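Local coordinates for Rab GDP-dissociation inhibitor (Saccharomyces cerevisiae, PDB 2BCG), which inhibits the dissociation of GDP from Rab GTPases of the yeast secretory pathway such as Sec4 and extracts GDP-bound Ypt7 from vacuolar membranes, at residues Thr107-Phe112 against Phe248-Ala253; Ile25-Leu30 against Gly257-Asp262; Thr54-Tyr59 against Glu70-Lys75; Leu58-Lys61 against Asn65-Ser68. All coordinates share one frame; numbering follows the deposited sequence.

Overall arrangement
Interactions 1 and 2 touch: helix 243-254 supplies one side of interaction 1, strand 258-260 follows it in the chain, and Ser252 OG lies 2.8 Å from Ser27 OG of interaction 2. Both are buried, and both involve regions that meet the GTPase Ypt1. Interaction 1 sets an arginine chain over a tyrosine face, whereas interaction 2 is a hydroxyl pair inside the nucleotide-binding-type fold. Interactions 3 and 4, partly buried, share Tyr59 and helix 55-62, and their centres are 7 Å apart. They join two successive helices and the loop between them by apolar and guanidinium contacts, about 28 to 31 Å, centre to centre, from the first two.

Interaction 1: Thr107-Phe112 against Phe248-Ala253; sequences TRYVDF and FARLSA
Tyr109 lays one ring face over the side chain of Arg250, whose CD sits almost centrally above it, 3.7 Å from the ring centroid and 12° off the normal. This is a CH-pi contact, made by the methylene next to the guanidinium and not by a stacked guanidinium: the two planes stand 74° apart, and the tyrosine meets the guanidinium at its edge, with Arg250 NE 3.6 Å from Tyr109 CE2. The arginine reaches this position because its chain runs extended from CG to NE, with CG trans to the backbone N (chi1 179°), and it crosses the tyrosine at about a right angle. Leu251 adds a looser contact, its backbone N 4.3 Å from Tyr109 CE1.

The polar ends have partners beyond the pair: Tyr109 OH and Arg250 NH2 each bind an acidic side chain of the partner protein's chain, and Tyr109 OH also bonds to Arg447 NH1. Replacing Tyr109 with an alanine would probably uncover the aliphatic part of Arg250 and leave both Arg447 and the acidic group of the partner chain without the hydroxyl. Both segments lie in regions that interact with Ypt1. The contact ties the loop between helix 96-104 and strand 112-114 to helix 243-254, where Phe248 packs against helices 96-104 and 21-32 and Leu251 touches Val32.

Interaction 2: Ile25-Leu30 against Gly257-Asp262; sequences ILSGLL and GTYMLD
Ser27 and Tyr259 meet through their hydroxyls, Ser27 OG lying 3.0 Å from Tyr259 OH in a hydrogen bond whose proton has more than one acceptor within reach. Each oxygen has a further polar partner: Ser27 OG bonds to Ser252 OG on helix 243-254, and Tyr259 OH bonds to His39 ND1 on the neighbouring strand. Ser27 OG, Ser252 OG, Tyr259 OH and His39 ND1 thus form a small buried polar cluster, which the serine joins with its CB pointing toward the strand and OG trans to its own N (chi1 176°).

These segments belong to the Rossmann-like domain of the GDI family. Strand 258-260 is an outermost strand, within this chain, of the parallel sheet and lies beside strand 37-40, and helix 21-32 is the crossover helix that joins strand 14-17 to strand 37-40 in a beta-alpha-beta unit.

Van der Waals contact between the two segments is slight. Ser27 CB comes within 3.6 Å of Tyr259 OH. Ser27 OG approaches the ring obliquely, 3.9 Å from Tyr259 CZ. The tyrosine is packed from outside the pair: its ring meets that of His39 with planes at about 40°, and its side chain touches Ala249 and Ser252 of helix 243-254. Ile25 and Leu26, on the same helix as Ser27, touch helix 424-438.

Interaction 3: Thr54-Tyr59 against Glu70-Lys75; sequences TLSQLY and EERESK
Arg72 reaches from helix 69-76 onto the start of helix 55-62. It is modelled in two conformers, so its end is less certain than its CG and CD; in the one described here a bend at chi3 (58°) turns the guanidinium so that one face lies over Ser56 CB, which stands 3.3 Å above the plane and off toward the edge of the group. The nearest pair in this conformer is Ser56 CB with Arg72 NH1 at 3.4 Å, so the serine meets the arginine through carbon while its hydroxyl is engaged by Asp79.

Leu55 meets the aliphatic part of the arginine: the two side chains slide past each other in opposite directions, with Leu55 CG 4.2 Å from Arg72 CD. Tyr59 CD2, one turn on, lies 4.4 Å from the same Arg72 CD, which is thus near both the leucine and the tyrosine ring. Thr54 is the N-cap of helix 55-62, its OG1 accepting from Gln57 N at 3.2 Å.

Leu55 and Tyr59 also pack on Phe76 and on Phe393 of strand 391-402. The axes of 55-59 and 70-75 approach to 11.5 Å, with N-to-C directions 124° apart: two successive helices joined by a short loop, steeply inclined to each other and set against the mixed sheet.

Interaction 4: Leu58-Lys61 against Asn65-Ser68; sequences LYEK and NPIS
Pro66 meets helix 55-62 at two residues. Its CB lies 4.0 Å from Tyr59 CB, an apolar contact close to the helix backbone, while its CG approaches the carboxylate of Glu60, with Glu60 OE2 at 3.4 Å from Pro66 CG. Glu60 and the proline cross at about a right angle, and the glutamate comes back toward the loop because its chain folds at chi2 (-59°), although its CB points away from it.

Ile67 carries the aromatic contact. Its CG1 stands over one face of the Tyr59 ring, 4.0 Å from the centroid and 15° off the normal, a CH-pi contact, and its CD1 extends to the hydroxyl end, 3.6 Å from Tyr59 CZ. CG1 occupies the position between the backbone N and the carbonyl carbon (chi1 62°), which directs the ethyl arm onto the ring. Phe393 meets the same ring edge-to-face. With an alanine in place of Tyr59, Ile67 would probably lose the ring face under CG1 and Phe393 its edge-to-face partner, opening a gap between the loop and the helix.

Ser68 follows as the N-cap of helix 69-76, its OG accepting from Glu71 N. No hydrogen bond links the two segments, so the loop is held to the helix by dispersion and CH-pi contacts, with the Glu60 carboxylate against the CG and CB of Pro66.

Interaction 1: Thr107-Phe112 against Phe248-Ala253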
loop_
_atom_site.group_PDB
_atom_site.type_symbol
_atom_site.label_atom_id
_atom_site.label_comp_id
_atom_site.label_asym_id
_atom_site.label_seq_id
_atom_site.Cartn_x
_atom_site.Cartn_y
_atom_site.Cartn_z
ATOM N N THR A 107 -0.534 -1.902 -9.686
ATOM C CA THR A 107 0.886 -1.946 -9.942
ATOM C C THR A 107 1.443 -0.665 -10.569
ATOM O O THR A 107 2.658 -0.407 -10.466
ATOM C CB THR A 107 1.237 -3.136 -10.893
ATOM O OG1 THR A 107 0.377 -3.119 -12.052
ATOM C CG2 THR A 107 1.062 -4.470 -10.165
ATOM N N ARG A 108 0.586 0.152 -11.199
ATOM C CA ARG A 108 1.045 1.442 -11.749
ATOM C C ARG A 108 1.386 2.458 -10.644
ATOM O O ARG A 108 2.094 3.460 -10.902
ATOM C CB ARG A 108 -0.059 2.078 -12.608
ATOM C CG ARG A 108 -0.377 1.384 -13.895
ATOM C CD ARG A 108 -1.672 2.045 -14.404
ATOM N NE ARG A 108 -1.950 1.610 -15.760
ATOM C CZ ARG A 108 -2.715 2.250 -16.652
ATOM N NH1 ARG A 108 -3.368 3.397 -16.363
ATOM N NH2 ARG A 108 -2.826 1.702 -17.858
ATOM N N TYR A 109 0.905 2.203 -9.428
ATOM C CA TYR A 109 1.000 3.215 -8.354
ATOM C C TYR A 109 1.893 2.749 -7.216
ATOM O O TYR A 109 2.157 3.503 -6.272
ATOM C CB TYR A 109 -0.387 3.598 -7.803
ATOM C CG TYR A 109 -1.460 3.690 -8.881
ATOM C CD1 TYR A 109 -2.671 3.059 -8.723
ATOM C CD2 TYR A 109 -1.213 4.379 -10.073
ATOM C CE1 TYR A 109 -3.661 3.106 -9.706
ATOM C CE2 TYR A 109 -2.186 4.440 -11.067
ATOM C CZ TYR A 109 -3.403 3.793 -10.884
ATOM O OH TYR A 109 -4.383 3.772 -11.877
ATOM N N VAL A 110 2.317 1.471 -7.279
ATOM C CA VAL A 110 3.119 0.879 -6.190
ATOM C C VAL A 110 4.148 -0.045 -6.811
ATOM O O VAL A 110 3.810 -0.889 -7.655
ATOM C CB VAL A 110 2.269 0.035 -5.226
ATOM C CG1 VAL A 110 3.126 -0.367 -4.002
ATOM C CG2 VAL A 110 1.004 0.778 -4.784
ATOM N N ASP A 111 5.395 0.137 -6.405
ATOM C CA ASP A 111 6.500 -0.759 -6.832
ATOM C C ASP A 111 6.828 -1.748 -5.722
ATOM O O ASP A 111 6.661 -1.401 -4.548
ATOM C CB ASP A 111 7.736 0.068 -7.118
ATOM C CG ASP A 111 7.593 0.926 -8.378
ATOM O OD1 ASP A 111 7.022 0.451 -9.378
ATOM O OD2 ASP A 111 8.097 2.057 -8.368
ATOM N N PHE A 112 7.374 -2.918 -6.078
ATOM C CA PHE A 112 7.647 -3.995 -5.103
ATOM C C PHE A 112 9.039 -4.518 -5.224
ATOM O O PHE A 112 9.539 -4.620 -6.341
ATOM C CB PHE A 112 6.652 -5.141 -5.274
ATOM C CG PHE A 112 5.224 -4.706 -5.034
ATOM C CD1 PHE A 112 4.456 -4.171 -6.069
ATOM C CD2 PHE A 112 4.655 -4.810 -3.778
ATOM C CE1 PHE A 112 3.160 -3.763 -5.869
ATOM C CE2 PHE A 112 3.351 -4.374 -3.567
ATOM C CZ PHE A 112 2.615 -3.852 -4.617
ATOM N N PHE A 248 -5.042 1.995 -4.139
ATOM C CA PHE A 248 -6.429 1.580 -4.379
ATOM C C PHE A 248 -7.380 2.785 -4.319
ATOM O O PHE A 248 -8.403 2.800 -5.031
ATOM C CB PHE A 248 -6.835 0.437 -3.454
ATOM C CG PHE A 248 -6.270 -0.884 -3.906
ATOM C CD1 PHE A 248 -6.876 -1.591 -4.972
ATOM C CD2 PHE A 248 -5.089 -1.382 -3.342
ATOM C CE1 PHE A 248 -6.335 -2.803 -5.424
ATOM C CE2 PHE A 248 -4.521 -2.589 -3.820
ATOM C CZ PHE A 248 -5.165 -3.314 -4.840
ATOM N N ALA A 249 -7.067 3.775 -3.479
ATOM C CA ALA A 249 -7.868 5.027 -3.441
ATOM C C ALA A 249 -7.766 5.750 -4.788
ATOM O O ALA A 249 -8.765 6.275 -5.298
ATOM C CB ALA A 249 -7.393 5.943 -2.311
ATOM N N ARG A 250 -6.560 5.779 -5.358
ATOM C CA ARG A 250 -6.411 6.377 -6.690
ATOM C C ARG A 250 -7.269 5.593 -7.735
ATOM O O ARG A 250 -7.985 6.215 -8.550
ATOM C CB ARG A 250 -4.951 6.445 -7.099
ATOM C CG ARG A 250 -4.815 7.042 -8.489
ATOM C CD ARG A 250 -3.380 7.207 -8.869
ATOM N NE ARG A 250 -3.323 7.719 -10.235
ATOM C CZ ARG A 250 -3.431 9.020 -10.547
ATOM N NH1 ARG A 250 -3.549 9.971 -9.589
ATOM N NH2 ARG A 250 -3.418 9.364 -11.832
ATOM N N LEU A 251 -7.234 4.241 -7.677
ATOM C CA LEU A 251 -8.075 3.417 -8.596
ATOM C C LEU A 251 -9.552 3.818 -8.449
ATOM O O LEU A 251 -10.266 4.061 -9.442
ATOM C CB LEU A 251 -7.905 1.930 -8.273
ATOM C CG LEU A 251 -8.778 0.993 -9.109
ATOM C CD1 LEU A 251 -8.288 0.869 -10.557
ATOM C CD2 LEU A 251 -8.815 -0.369 -8.415
ATOM N N SER A 252 -10.013 3.916 -7.207
ATOM C CA SER A 252 -11.393 4.325 -6.979
ATOM C C SER A 252 -11.661 5.722 -7.577
ATOM O O SER A 252 -12.672 5.917 -8.262
ATOM C CB SER A 252 -11.705 4.357 -5.484
ATOM O OG SER A 252 -13.071 4.648 -5.302
ATOM N N ALA A 253 -10.766 6.669 -7.317
ATOM C CA ALA A 253 -10.960 8.061 -7.825
ATOM C C ALA A 253 -11.029 8.078 -9.353
ATOM O O ALA A 253 -11.852 8.770 -9.948
ATOM C CB ALA A 253 -9.828 8.952 -7.321
#

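Interaction 2: Ile25-Leu30 against Gly257-Asp262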
loop_
_atom_site.group_PDB
_atom_site.type_symbol
_atom_site.label_atom_id
_atom_site.label_comp_id
_atom_site.label_asym_id
_atom_site.label_seq_id
_atom_site.Cartn_x
_atom_site.Cartn_y
_atom_site.Cartn_z
ATOM N N ILE A 25 -9.388 -1.177 -1.036
ATOM C CA ILE A 25 -9.568 -2.185 -2.097
ATOM C C ILE A 25 -11.023 -2.284 -2.501
ATOM O O ILE A 25 -11.354 -2.313 -3.698
ATOM C CB ILE A 25 -9.022 -3.576 -1.697
ATOM C CG1 ILE A 25 -7.496 -3.463 -1.554
ATOM C CG2 ILE A 25 -9.336 -4.617 -2.807
ATOM C CD1 ILE A 25 -6.815 -4.754 -1.014
ATOM N N LEU A 26 -11.886 -2.354 -1.488
ATOM C CA LEU A 26 -13.330 -2.459 -1.767
ATOM C C LEU A 26 -13.809 -1.231 -2.532
ATOM O O LEU A 26 -14.557 -1.370 -3.516
ATOM C CB LEU A 26 -14.101 -2.682 -0.477
ATOM C CG LEU A 26 -13.865 -4.081 0.080
ATOM C CD1 LEU A 26 -14.172 -4.081 1.563
ATOM C CD2 LEU A 26 -14.735 -5.062 -0.719
ATOM N N SER A 27 -13.402 -0.036 -2.091
ATOM C CA SER A 27 -13.792 1.202 -2.774
ATOM C C SER A 27 -13.351 1.144 -4.249
ATOM O O SER A 27 -14.138 1.455 -5.174
ATOM C CB SER A 27 -13.180 2.398 -2.047
ATOM O OG SER A 27 -13.473 3.608 -2.742
ATOM N N GLY A 28 -12.109 0.722 -4.493
ATOM C CA GLY A 28 -11.636 0.585 -5.887
ATOM C C GLY A 28 -12.428 -0.420 -6.709
ATOM O O GLY A 28 -12.829 -0.121 -7.827
ATOM N N LEU A 29 -12.667 -1.608 -6.147
ATOM C CA LEU A 29 -13.399 -2.652 -6.881
ATOM C C LEU A 29 -14.812 -2.223 -7.198
ATOM O O LEU A 29 -15.320 -2.473 -8.311
ATOM C CB LEU A 29 -13.419 -3.973 -6.088
ATOM C CG LEU A 29 -12.049 -4.637 -5.935
ATOM C CD1 LEU A 29 -12.188 -5.814 -5.028
ATOM C CD2 LEU A 29 -11.435 -5.022 -7.304
ATOM N N LEU A 30 -15.467 -1.582 -6.235
ATOM C CA LEU A 30 -16.847 -1.155 -6.457
ATOM C C LEU A 30 -16.932 0.008 -7.458
ATOM O O LEU A 30 -17.839 0.030 -8.272
ATOM C CB LEU A 30 -17.490 -0.796 -5.137
ATOM C CG LEU A 30 -17.708 -2.023 -4.222
ATOM C CD1 LEU A 30 -18.023 -1.571 -2.809
ATOM C CD2 LEU A 30 -18.877 -2.923 -4.761
ATOM N N GLY A 257 -14.817 7.642 -7.871
ATOM C CA GLY A 257 -14.906 7.787 -6.423
ATOM C C GLY A 257 -14.609 9.206 -5.944
ATOM O O GLY A 257 -13.805 9.920 -6.569
ATOM N N THR A 258 -15.246 9.610 -4.843
ATOM C CA THR A 258 -15.037 10.928 -4.234
ATOM C C THR A 258 -14.450 10.742 -2.839
ATOM O O THR A 258 -14.933 9.904 -2.070
ATOM C CB THR A 258 -16.391 11.664 -4.128
ATOM O OG1 THR A 258 -16.928 11.826 -5.440
ATOM C CG2 THR A 258 -16.252 13.069 -3.506
ATOM N N TYR A 259 -13.379 11.490 -2.555
ATOM C CA TYR A 259 -12.604 11.360 -1.301
ATOM C C TYR A 259 -12.664 12.607 -0.417
ATOM O O TYR A 259 -12.517 13.729 -0.899
ATOM C CB TYR A 259 -11.128 10.971 -1.609
ATOM C CG TYR A 259 -11.043 9.475 -1.828
ATOM C CD1 TYR A 259 -10.653 8.644 -0.795
ATOM C CD2 TYR A 259 -11.470 8.900 -3.038
ATOM C CE1 TYR A 259 -10.618 7.257 -0.952
ATOM C CE2 TYR A 259 -11.475 7.499 -3.206
ATOM C CZ TYR A 259 -11.077 6.686 -2.146
ATOM O OH TYR A 259 -11.108 5.318 -2.236
ATOM N N MET A 260 -12.834 12.370 0.880
ATOM C CA MET A 260 -12.781 13.440 1.899
ATOM C C MET A 260 -11.918 12.955 3.048
ATOM O O MET A 260 -12.155 11.870 3.564
ATOM C CB MET A 260 -14.180 13.797 2.415
ATOM C CG MET A 260 -15.057 14.415 1.388
ATOM S SD MET A 260 -16.754 14.459 1.951
ATOM C CE MET A 260 -17.551 15.195 0.508
ATOM N N LEU A 261 -10.899 13.725 3.416
ATOM C CA LEU A 261 -10.098 13.435 4.615
ATOM C C LEU A 261 -10.361 14.490 5.700
ATOM O O LEU A 261 -11.036 15.516 5.451
ATOM C CB LEU A 261 -8.615 13.412 4.273
ATOM C CG LEU A 261 -8.099 12.343 3.286
ATOM C CD1 LEU A 261 -6.630 12.646 3.065
ATOM C CD2 LEU A 261 -8.323 10.913 3.770
ATOM N N ASP A 262 -9.826 14.243 6.900
ATOM C CA ASP A 262 -9.988 15.193 8.029
ATOM C C ASP A 262 -11.455 15.610 8.173
ATOM O O ASP A 262 -11.762 16.774 8.460
ATOM C CB ASP A 262 -9.105 16.442 7.802
ATOM C CG ASP A 262 -8.928 17.315 9.052
ATOM O OD1 ASP A 262 -8.639 18.515 8.865
ATOM O OD2 ASP A 262 -9.049 16.833 10.192
#

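Interaction 3: Thr54-Tyr59 against Glu70-Lys75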
loop_
_atom_site.group_PDB
_atom_site.type_symbol
_atom_site.label_atom_id
_atom_site.label_comp_id
_atom_site.label_asym_id
_atom_site.label_seq_id
_atom_site.Cartn_x
_atom_site.Cartn_y
_atom_site.Cartn_z
ATOM N N THR A 54 5.576 9.043 9.454
ATOM C CA THR A 54 6.888 9.635 9.610
ATOM C C THR A 54 7.467 9.389 11.006
ATOM O O THR A 54 6.780 8.932 11.916
ATOM C CB THR A 54 6.846 11.170 9.409
ATOM O OG1 THR A 54 6.021 11.760 10.441
ATOM C CG2 THR A 54 6.357 11.518 8.023
ATOM N N LEU A 55 8.755 9.706 11.163
ATOM C CA LEU A 55 9.398 9.562 12.442
ATOM C C LEU A 55 8.815 10.516 13.479
ATOM O O LEU A 55 8.520 10.105 14.594
ATOM C CB LEU A 55 10.918 9.660 12.291
ATOM C CG LEU A 55 11.788 9.295 13.480
ATOM C CD1 LEU A 55 11.445 7.911 14.089
ATOM C CD2 LEU A 55 13.183 9.267 12.952
ATOM N N SER A 56 8.574 11.764 13.090
ATOM C CA SER A 56 7.921 12.681 14.049
ATOM C C SER A 56 6.568 12.139 14.524
ATOM O O SER A 56 6.254 12.186 15.737
ATOM C CB SER A 56 7.849 14.129 13.535
ATOM O OG SER A 56 7.079 14.183 12.353
ATOM N N GLN A 57 5.786 11.562 13.595
ATOM C CA GLN A 57 4.526 10.922 13.980
ATOM C C GLN A 57 4.670 9.716 14.887
ATOM O O GLN A 57 3.839 9.440 15.753
ATOM C CB GLN A 57 3.704 10.546 12.743
ATOM C CG GLN A 57 2.724 11.595 12.404
ATOM C CD GLN A 57 1.827 11.956 13.613
ATOM O OE1 GLN A 57 1.212 11.078 14.259
ATOM N NE2 GLN A 57 1.783 13.250 13.943
ATOM N N LEU A 58 5.751 8.966 14.678
ATOM C CA LEU A 58 6.036 7.875 15.556
ATOM C C LEU A 58 6.252 8.366 17.009
ATOM O O LEU A 58 5.805 7.717 17.961
ATOM C CB LEU A 58 7.255 7.123 15.012
ATOM C CG LEU A 58 7.280 5.622 15.017
ATOM C CD1 LEU A 58 6.051 4.964 14.397
ATOM C CD2 LEU A 58 8.554 5.178 14.349
ATOM N N TYR A 59 6.988 9.478 17.180
ATOM C CA TYR A 59 7.194 10.041 18.524
ATOM C C TYR A 59 5.895 10.534 19.119
ATOM O O TYR A 59 5.605 10.314 20.292
ATOM C CB TYR A 59 8.235 11.172 18.487
ATOM C CG TYR A 59 9.668 10.678 18.553
ATOM C CD1 TYR A 59 10.302 10.481 19.793
ATOM C CD2 TYR A 59 10.380 10.359 17.388
ATOM C CE1 TYR A 59 11.620 9.995 19.854
ATOM C CE2 TYR A 59 11.688 9.873 17.440
ATOM C CZ TYR A 59 12.305 9.712 18.685
ATOM O OH TYR A 59 13.585 9.223 18.726
ATOM N N GLU A 70 15.476 19.335 15.656
ATOM C CA GLU A 70 16.941 19.340 15.497
ATOM C C GLU A 70 17.598 18.074 16.032
ATOM O O GLU A 70 18.499 17.538 15.386
ATOM C CB GLU A 70 17.590 20.587 16.124
ATOM C CG GLU A 70 17.253 21.895 15.410
ATOM C CD GLU A 70 15.787 22.276 15.546
ATOM O OE1 GLU A 70 15.192 21.976 16.603
ATOM O OE2 GLU A 70 15.230 22.872 14.596
ATOM N N GLU A 71 17.172 17.609 17.211
ATOM C CA GLU A 71 17.690 16.350 17.750
ATOM C C GLU A 71 17.315 15.164 16.845
ATOM O O GLU A 71 18.161 14.317 16.536
ATOM C CB GLU A 71 17.197 16.097 19.171
ATOM C CG GLU A 71 17.800 14.818 19.785
ATOM C CD GLU A 71 17.394 14.555 21.235
ATOM O OE1 GLU A 71 17.611 13.414 21.697
ATOM O OE2 GLU A 71 16.860 15.464 21.920
ATOM N N ARG A 72 16.049 15.128 16.434
ATOM C CA ARG A 72 15.535 14.062 15.565
ATOM C C ARG A 72 16.322 14.000 14.260
ATOM O O ARG A 72 16.780 12.930 13.858
ATOM C CB ARG A 72 14.038 14.277 15.301
ATOM C CG ARG A 72 13.300 13.049 14.721
ATOM C CD ARG A 72 11.822 13.342 14.447
ATOM N NE ARG A 72 11.649 14.467 13.527
ATOM C CZ ARG A 72 10.989 15.587 13.807
ATOM N NH1 ARG A 72 10.395 15.761 14.986
ATOM N NH2 ARG A 72 10.909 16.533 12.886
ATOM N N GLU A 73 16.502 15.157 13.617
ATOM C CA GLU A 73 17.216 15.193 12.343
ATOM C C GLU A 73 18.690 14.830 12.484
ATOM O O GLU A 73 19.233 14.119 11.643
ATOM C CB GLU A 73 16.986 16.514 11.593
ATOM C CG GLU A 73 15.491 16.735 11.284
ATOM C CD GLU A 73 15.200 17.890 10.335
ATOM O OE1 GLU A 73 14.120 17.860 9.692
ATOM O OE2 GLU A 73 16.033 18.822 10.240
ATOM N N SER A 74 19.340 15.276 13.558
ATOM C CA SER A 74 20.740 14.903 13.746
ATOM C C SER A 74 20.932 13.395 13.945
ATOM O O SER A 74 21.901 12.815 13.446
ATOM C CB SER A 74 21.396 15.712 14.882
ATOM O OG SER A 74 20.776 15.444 16.126
ATOM N N LYS A 75 19.983 12.751 14.634
ATOM C CA LYS A 75 20.056 11.314 14.913
ATOM C C LYS A 75 19.564 10.473 13.730
ATOM O O LYS A 75 20.126 9.416 13.417
ATOM C CB LYS A 75 19.214 11.013 16.157
ATOM C CG LYS A 75 19.680 9.855 17.000
ATOM C CD LYS A 75 18.968 9.837 18.356
ATOM C CE LYS A 75 19.567 10.851 19.336
ATOM N NZ LYS A 75 19.338 10.476 20.767
#

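Interaction 4: Leu58-Lys61 against Asn65-Ser68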
loop_
_atom_site.group_PDB
_atom_site.type_symbol
_atom_site.label_atom_id
_atom_site.label_comp_id
_atom_site.label_asym_id
_atom_site.label_seq_id
_atom_site.Cartn_x
_atom_site.Cartn_y
_atom_site.Cartn_z
ATOM N N LEU A 58 5.751 8.966 14.678
ATOM C CA LEU A 58 6.036 7.875 15.556
ATOM C C LEU A 58 6.252 8.366 17.009
ATOM O O LEU A 58 5.805 7.717 17.961
ATOM C CB LEU A 58 7.255 7.123 15.012
ATOM C CG LEU A 58 7.280 5.622 15.017
ATOM C CD1 LEU A 58 6.051 4.964 14.397
ATOM C CD2 LEU A 58 8.554 5.178 14.349
ATOM N N TYR A 59 6.988 9.478 17.180
ATOM C CA TYR A 59 7.194 10.041 18.524
ATOM C C TYR A 59 5.895 10.534 19.119
ATOM O O TYR A 59 5.605 10.314 20.292
ATOM C CB TYR A 59 8.235 11.172 18.487
ATOM C CG TYR A 59 9.668 10.678 18.553
ATOM C CD1 TYR A 59 10.302 10.481 19.793
ATOM C CD2 TYR A 59 10.380 10.359 17.388
ATOM C CE1 TYR A 59 11.620 9.995 19.854
ATOM C CE2 TYR A 59 11.688 9.873 17.440
ATOM C CZ TYR A 59 12.305 9.712 18.685
ATOM O OH TYR A 59 13.585 9.223 18.726
ATOM N N GLU A 60 5.094 11.197 18.285
ATOM C CA GLU A 60 3.804 11.716 18.755
ATOM C C GLU A 60 2.894 10.604 19.250
ATOM O O GLU A 60 2.216 10.738 20.269
ATOM C CB GLU A 60 3.095 12.508 17.644
ATOM C CG GLU A 60 3.746 13.836 17.333
ATOM C CD GLU A 60 3.814 14.805 18.539
ATOM O OE1 GLU A 60 2.838 14.889 19.331
ATOM O OE2 GLU A 60 4.866 15.480 18.673
ATOM N N LYS A 61 2.918 9.477 18.546
ATOM C CA LYS A 61 2.050 8.369 18.849
ATOM C C LYS A 61 2.501 7.511 20.036
ATOM O O LYS A 61 1.656 7.000 20.791
ATOM C CB LYS A 61 1.953 7.493 17.596
ATOM C CG LYS A 61 0.661 6.806 17.393
ATOM C CD LYS A 61 0.560 6.323 15.924
ATOM C CE LYS A 61 -0.797 5.680 15.674
ATOM N NZ LYS A 61 -0.950 4.477 16.562
ATOM N N ASN A 65 7.375 12.442 25.623
ATOM C CA ASN A 65 7.945 13.755 25.346
ATOM C C ASN A 65 8.725 13.736 24.049
ATOM O O ASN A 65 9.951 13.571 24.069
ATOM C CB ASN A 65 8.870 14.208 26.488
ATOM C CG ASN A 65 8.166 14.239 27.816
ATOM O OD1 ASN A 65 8.076 13.225 28.506
ATOM N ND2 ASN A 65 7.644 15.401 28.182
ATOM N N PRO A 66 8.023 13.907 22.908
ATOM C CA PRO A 66 8.657 13.937 21.594
ATOM C C PRO A 66 9.859 14.864 21.568
ATOM O O PRO A 66 9.826 15.965 22.132
ATOM C CB PRO A 66 7.550 14.466 20.680
ATOM C CG PRO A 66 6.289 13.968 21.327
ATOM C CD PRO A 66 6.558 14.089 22.809
ATOM N N ILE A 67 10.928 14.388 20.947
ATOM C CA ILE A 67 12.155 15.158 20.805
ATOM C C ILE A 67 11.987 16.317 19.811
ATOM O O ILE A 67 11.021 16.357 19.042
ATOM C CB ILE A 67 13.376 14.248 20.429
ATOM C CG1 ILE A 67 13.171 13.542 19.083
ATOM C CG2 ILE A 67 13.667 13.244 21.546
ATOM C CD1 ILE A 67 14.381 12.709 18.651
ATOM N N SER A 68 12.923 17.265 19.851
ATOM C CA SER A 68 12.923 18.413 18.943
ATOM C C SER A 68 13.227 17.984 17.515
ATOM O O SER A 68 13.827 16.928 17.284
ATOM C CB SER A 68 13.972 19.445 19.387
ATOM O OG SER A 68 15.289 18.954 19.174
#